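Local coordinates for Tetur07g02040 (Tetranychus urticae, PDB 6BDJ), which probably catalyses intradiol cleavage of aromatic rings with molecular oxygen, using a bound ferric iron, in a spider mite that feeds on many plants, at residues Pro44-Glu49 with His149-Ala154. Numbering follows the deposited sequence.
Sequences PYFIEE and HYRIHA. With FE (Fe (III) ion), chain C.
Phe46 and Arg151 meet as two nearly parallel plates, ring and guanidinium planes 21° apart. The ring lays its CE2 rim over the middle of the guanidinium, Phe46 CE2 standing 3.5 Å from Arg151 CZ. Farther back along the same arginine, CD sits above the Phe46 face as a CH-pi contact, 4.0 Å from CD to the ring centroid. With CG anti to the backbone N (chi1 -176°), the Phe46 ring carries on toward the strand. The backbone N of Glu48 lies over the rim of the opposite face.

Within segment 149-154, Arg151 NE donates a nearly straight hydrogen bond to His153 NE2 (2.9 Å, 167°), with each partner lying in the other's plane. This edge-on bond fixes the turn of the guanidinium, while NH2 adds a weak second bond to the same nitrogen. NH1 forms a salt bridge with Glu42. Glu48, its chain extended, brings OE1 to 3.8 Å from Arg151 NH2, a long salt bridge in which no N-H points at the oxygen. Its OE2 comes to the edge of the imidazole, 3.6 Å from His153 CE1. Replacing Arg151 with an alanine is likely to cost Glu42 this charge partner and His153 NE2 its N-H donor, and to take away the group packed on one face of Phe46.

Near the start of strand 148-154, His149 NE2 binds the ferric iron at 2.3 Å together with Tyr96, His147 and a water, the mixed tyrosine-histidine site of intradiol dioxygenases. The loop thus leans on the iron-bearing strand through face-to-face packing, a CH-pi contact and one long salt bridge, with no hydrogen bond between the segments. Proximity to Arg151 and its in-plane N-H would be expected to disfavour protonation of His153 NE2, despite the nearby Glu48 carboxylate.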
# COMPACT_ATOMS: atom_id res chain seq x y z
N PRO A 44 5.78 -6.81 8.63
CA PRO A 44 6.15 -8.22 8.53
C PRO A 44 5.55 -9.03 7.40
O PRO A 44 5.88 -10.20 7.27
CB PRO A 44 5.66 -8.80 9.87
CG PRO A 44 4.76 -7.77 10.49
CD PRO A 44 4.65 -6.61 9.54
N TYR A 45 4.66 -8.45 6.60
CA TYR A 45 3.86 -9.26 5.68
C TYR A 45 4.16 -9.11 4.20
O TYR A 45 3.33 -9.56 3.37
CB TYR A 45 2.38 -9.05 5.96
CG TYR A 45 2.01 -9.30 7.42
CD1 TYR A 45 2.41 -10.46 8.08
CD2 TYR A 45 1.30 -8.36 8.13
CE1 TYR A 45 2.06 -10.70 9.40
CE2 TYR A 45 0.95 -8.56 9.47
CZ TYR A 45 1.32 -9.74 10.09
OH TYR A 45 0.97 -9.94 11.41
N PHE A 46 5.33 -8.58 3.84
CA PHE A 46 5.72 -8.58 2.43
C PHE A 46 5.99 -10.00 1.98
O PHE A 46 6.56 -10.80 2.74
CB PHE A 46 6.95 -7.72 2.14
CG PHE A 46 7.30 -7.64 0.68
CD1 PHE A 46 6.37 -7.19 -0.26
CD2 PHE A 46 8.55 -8.04 0.22
CE1 PHE A 46 6.69 -7.14 -1.61
CE2 PHE A 46 8.88 -7.98 -1.11
CZ PHE A 46 7.96 -7.54 -2.04
N ILE A 47 5.55 -10.30 0.75
CA ILE A 47 5.81 -11.58 0.11
C ILE A 47 6.37 -11.25 -1.25
O ILE A 47 5.70 -10.68 -2.11
CB ILE A 47 4.56 -12.45 -0.03
CG1 ILE A 47 4.03 -12.84 1.34
CG2 ILE A 47 4.89 -13.75 -0.79
CD1 ILE A 47 2.72 -13.63 1.32
N GLU A 48 7.63 -11.61 -1.42
CA GLU A 48 8.38 -11.22 -2.59
C GLU A 48 8.10 -12.20 -3.73
O GLU A 48 8.81 -13.18 -3.92
CB GLU A 48 9.87 -11.13 -2.28
CG GLU A 48 10.60 -10.43 -3.41
CD GLU A 48 12.06 -10.09 -3.12
OE1 GLU A 48 12.58 -10.35 -2.01
OE2 GLU A 48 12.67 -9.53 -4.05
N GLU A 49 7.04 -11.91 -4.47
CA GLU A 49 6.58 -12.73 -5.59
C GLU A 49 6.06 -11.82 -6.67
O GLU A 49 5.35 -10.87 -6.39
CB GLU A 49 5.45 -13.68 -5.15
CG GLU A 49 5.92 -14.90 -4.33
CD GLU A 49 4.76 -15.71 -3.76
OE1 GLU A 49 3.59 -15.32 -4.00
OE2 GLU A 49 5.00 -16.70 -3.02
N HIS A 149 0.36 -0.99 1.97
CA HIS A 149 1.79 -0.97 1.77
C HIS A 149 2.18 -0.95 0.33
O HIS A 149 1.43 -1.45 -0.52
CB HIS A 149 2.41 -2.21 2.30
CG HIS A 149 2.28 -2.40 3.75
ND1 HIS A 149 3.29 -2.05 4.64
CD2 HIS A 149 1.28 -2.93 4.49
CE1 HIS A 149 2.91 -2.37 5.86
NE2 HIS A 149 1.70 -2.90 5.79
N TYR A 150 3.40 -0.47 0.07
CA TYR A 150 3.97 -0.48 -1.27
C TYR A 150 5.48 -0.55 -1.19
O TYR A 150 6.09 -0.04 -0.25
CB TYR A 150 3.51 0.72 -2.10
CG TYR A 150 4.18 2.02 -1.75
CD1 TYR A 150 3.67 2.85 -0.76
CD2 TYR A 150 5.32 2.43 -2.42
CE1 TYR A 150 4.30 4.05 -0.43
CE2 TYR A 150 5.96 3.61 -2.09
CZ TYR A 150 5.45 4.42 -1.10
OH TYR A 150 6.11 5.61 -0.80
N ARG A 151 6.07 -1.20 -2.18
CA ARG A 151 7.50 -1.36 -2.28
C ARG A 151 7.87 -1.30 -3.74
O ARG A 151 7.19 -1.90 -4.58
CB ARG A 151 7.89 -2.69 -1.66
CG ARG A 151 9.27 -3.19 -2.02
CD ARG A 151 9.71 -4.24 -1.00
NE ARG A 151 10.80 -5.04 -1.52
CZ ARG A 151 11.60 -5.87 -0.84
NH1 ARG A 151 11.51 -6.03 0.48
NH2 ARG A 151 12.53 -6.55 -1.51
N ILE A 152 8.93 -0.57 -4.05
CA ILE A 152 9.33 -0.29 -5.44
C ILE A 152 10.73 -0.78 -5.73
O ILE A 152 11.68 -0.41 -5.03
CB ILE A 152 9.26 1.20 -5.77
CG1 ILE A 152 7.85 1.71 -5.44
CG2 ILE A 152 9.57 1.44 -7.24
CD1 ILE A 152 7.71 3.20 -5.40
N HIS A 153 10.85 -1.57 -6.79
CA HIS A 153 12.15 -2.01 -7.27
C HIS A 153 12.44 -1.28 -8.55
O HIS A 153 11.57 -1.20 -9.43
CB HIS A 153 12.20 -3.50 -7.54
CG HIS A 153 11.94 -4.35 -6.34
ND1 HIS A 153 12.01 -5.73 -6.38
CD2 HIS A 153 11.64 -4.02 -5.06
CE1 HIS A 153 11.76 -6.21 -5.18
NE2 HIS A 153 11.52 -5.20 -4.36
N ALA A 154 13.64 -0.71 -8.64
CA ALA A 154 14.16 -0.13 -9.89
C ALA A 154 15.60 -0.53 -9.98
O ALA A 154 16.30 -0.53 -8.97
CB ALA A 154 14.03 1.38 -9.90
FE FE C . 0.20 -3.66 7.42
O HOH W 1 1.83 -4.91 8.09